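Local coordinates for probable ribosomal RNA small subunit methyltransferase (Thermus thermophilus, PDB 3DMH), which probably methylates the exocyclic N2 of a guanine in 16S ribosomal RNA, with S-adenosylmethionine as the methyl donor, at residues L238-G243 and Q320-V325. Sequence-based numbering, arbitrary orientation.
With SAM (S-adenosylmethionine), chain D.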
loop_
_atom_site.group_PDB
_atom_site.type_symbol
_atom_site.label_atom_id
_atom_site.label_comp_id
_atom_site.label_asym_id
_atom_site.label_seq_id
_atom_site.Cartn_x
_atom_site.Cartn_y
_atom_site.Cartn_z
ATOM N N LEU A 238 -10.716 8.299 -13.364
ATOM C CA LEU A 238 -9.536 7.755 -12.704
ATOM C C LEU A 238 -9.755 7.870 -11.207
ATOM O O LEU A 238 -10.079 8.962 -10.732
ATOM C CB LEU A 238 -8.287 8.550 -13.073
ATOM C CG LEU A 238 -6.961 8.081 -12.456
ATOM C CD1 LEU A 238 -6.578 6.691 -12.938
ATOM C CD2 LEU A 238 -5.879 9.068 -12.881
ATOM N N ASP A 239 -9.583 6.750 -10.497
ATOM C CA ASP A 239 -9.704 6.712 -9.032
ATOM C C ASP A 239 -8.278 6.577 -8.500
ATOM O O ASP A 239 -7.660 5.506 -8.648
ATOM C CB ASP A 239 -10.585 5.524 -8.609
ATOM C CG ASP A 239 -10.802 5.426 -7.104
ATOM O OD1 ASP A 239 -10.182 6.173 -6.329
ATOM O OD2 ASP A 239 -11.593 4.544 -6.724
ATOM N N LEU A 240 -7.747 7.669 -7.926
ATOM C CA LEU A 240 -6.366 7.671 -7.423
ATOM C C LEU A 240 -6.333 7.071 -6.027
ATOM O O LEU A 240 -6.838 7.669 -5.052
ATOM C CB LEU A 240 -5.802 9.098 -7.382
ATOM C CG LEU A 240 -5.538 9.789 -8.711
ATOM C CD1 LEU A 240 -5.318 11.276 -8.538
ATOM C CD2 LEU A 240 -4.329 9.166 -9.404
ATOM N N GLY A 241 -5.718 5.895 -5.906
ATOM C CA GLY A 241 -5.651 5.199 -4.637
ATOM C C GLY A 241 -6.945 4.459 -4.423
ATOM O O GLY A 241 -7.658 4.710 -3.463
ATOM N N ALA A 242 -7.253 3.534 -5.330
ATOM C CA ALA A 242 -8.620 2.959 -5.397
ATOM C C ALA A 242 -8.975 2.041 -4.227
ATOM O O ALA A 242 -10.178 1.818 -3.951
ATOM C CB ALA A 242 -8.855 2.223 -6.757
ATOM N N GLY A 243 -7.980 1.495 -3.528
ATOM C CA GLY A 243 -8.279 0.574 -2.430
ATOM C C GLY A 243 -9.103 -0.626 -2.868
ATOM O O GLY A 243 -8.942 -1.085 -4.005
ATOM N N GLN A 320 0.210 14.719 -2.350
ATOM C CA GLN A 320 0.543 15.885 -3.168
ATOM C C GLN A 320 0.669 15.473 -4.640
ATOM O O GLN A 320 0.164 16.159 -5.525
ATOM C CB GLN A 320 1.843 16.503 -2.658
ATOM C CG GLN A 320 2.192 17.836 -3.266
ATOM C CD GLN A 320 3.340 18.508 -2.512
ATOM O OE1 GLN A 320 3.546 18.253 -1.318
ATOM N NE2 GLN A 320 4.086 19.365 -3.204
ATOM N N ALA A 321 1.325 14.332 -4.902
ATOM C CA ALA A 321 1.415 13.812 -6.258
ATOM C C ALA A 321 0.048 13.530 -6.879
ATOM O O ALA A 321 -0.151 13.736 -8.084
ATOM C CB ALA A 321 2.287 12.558 -6.291
ATOM N N PHE A 322 -0.900 13.056 -6.068
ATOM C CA PHE A 322 -2.247 12.789 -6.553
ATOM C C PHE A 322 -2.841 14.063 -7.146
ATOM O O PHE A 322 -3.446 14.029 -8.214
ATOM C CB PHE A 322 -3.142 12.309 -5.407
ATOM C CG PHE A 322 -3.055 10.828 -5.112
ATOM C CD1 PHE A 322 -2.045 10.012 -5.638
ATOM C CD2 PHE A 322 -4.009 10.251 -4.268
ATOM C CE1 PHE A 322 -2.038 8.655 -5.332
ATOM C CE2 PHE A 322 -3.996 8.917 -3.960
ATOM C CZ PHE A 322 -3.005 8.105 -4.498
ATOM N N VAL A 323 -2.662 15.186 -6.442
ATOM C CA VAL A 323 -3.211 16.459 -6.924
ATOM C C VAL A 323 -2.528 16.875 -8.221
ATOM O O VAL A 323 -3.205 17.256 -9.160
ATOM C CB VAL A 323 -3.036 17.551 -5.882
ATOM C CG1 VAL A 323 -3.508 18.926 -6.424
ATOM C CG2 VAL A 323 -3.825 17.187 -4.662
ATOM N N ASN A 324 -1.196 16.780 -8.263
ATOM C CA ASN A 324 -0.455 17.188 -9.471
ATOM C C ASN A 324 -0.858 16.305 -10.642
ATOM O O ASN A 324 -1.063 16.787 -11.763
ATOM C CB ASN A 324 1.063 17.102 -9.261
ATOM C CG ASN A 324 1.557 18.004 -8.141
ATOM O OD1 ASN A 324 0.893 18.966 -7.754
ATOM N ND2 ASN A 324 2.735 17.689 -7.610
ATOM N N VAL A 325 -0.983 15.002 -10.377
ATOM C CA VAL A 325 -1.376 14.075 -11.430
ATOM C C VAL A 325 -2.816 14.341 -11.905
ATOM O O VAL A 325 -3.079 14.344 -13.098
ATOM C CB VAL A 325 -1.127 12.610 -10.992
ATOM C CG1 VAL A 325 -1.823 11.619 -11.928
ATOM C CG2 VAL A 325 0.369 12.342 -10.952
HETATM N N SAM D . -10.277 4.898 -2.478
HETATM C CA SAM D . -10.343 3.960 -1.304
HETATM C C SAM D . -11.490 4.376 -0.408
HETATM O O SAM D . -11.983 5.489 -0.635
HETATM O OXT SAM D . -11.856 3.626 0.513
HETATM C CB SAM D . -9.049 3.996 -0.488
HETATM C CG SAM D . -8.666 5.359 0.095
HETATM S SD SAM D . -7.181 5.241 1.143
HETATM C CE SAM D . -7.357 6.714 2.190
HETATM C "C5'" SAM D . -5.795 5.757 0.087
HETATM C "C4'" SAM D . -5.357 4.661 -0.870
HETATM O "O4'" SAM D . -4.211 5.187 -1.535
HETATM C "C3'" SAM D . -4.953 3.339 -0.202
HETATM O "O3'" SAM D . -5.669 2.236 -0.742
HETATM C "C2'" SAM D . -3.446 3.257 -0.470
HETATM O "O2'" SAM D . -2.918 1.949 -0.566
HETATM C "C1'" SAM D . -3.380 4.066 -1.764
HETATM N N9 SAM D . -2.026 4.492 -2.062
HETATM C C8 SAM D . -0.993 4.813 -1.184
HETATM N N7 SAM D . 0.095 5.189 -1.899
HETATM C C5 SAM D . -0.234 5.090 -3.234
HETATM C C6 SAM D . 0.479 5.298 -4.421
HETATM N N6 SAM D . 1.770 5.659 -4.404
HETATM N N1 SAM D . -0.182 5.103 -5.611
HETATM C C2 SAM D . -1.499 4.702 -5.652
HETATM N N3 SAM D . -2.214 4.431 -4.491
HETATM C C4 SAM D . -1.570 4.646 -3.322
#
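Phe322 lays one face of its ring over Leu240: CB of Leu240 stands 3.8 Å from the ring centroid, only 12° off the normal, a CH-pi contact near the middle of the ring. With CG of Leu240 anti to its carbonyl carbon (chi1 -69°), the branched end runs back along Phe322, so the two side chains slide past one another, and CD1 of Leu240 comes to 3.3 Å from the backbone O of Phe322. One helical turn on, CG1 of the compact Val325 meets the other methyl, CD2 of Leu240, at 4.3 Å; a branched leucine suits its place by offering CB to the ring and a methyl to each helix residue. The far end of the ring serves the cofactor: CZ of Phe322 lies 3.8 Å from adenine N3 of S-adenosylmethionine, which approaches at the ring edge. A flat, apolar residue suits this place, since it can cover leucine with a face while its rim borders the adenine. Replacing the ring by an alanine here is likely to open a gap over Leu240 and deprive the adenine of its aromatic neighbour. Beyond Leu240 the strand ends in a glycine-rich turn characteristic of Rossmann-like methyltransferases. Gly241 has a positive phi (82°), and a side chain on it would run into ribose O4'; its carbonyl O accepts a hydrogen bond from the cofactor's amino N at 2.8 Å. Strand 236-240 lies inside its sheet, between strands 257-262 and 299-304, whose Val261 and Ile302 also touch Leu240, while helix 317-329 packs over the sheet through Phe322 and Val325, and its Val323 touches Leu350 of helix 346-354.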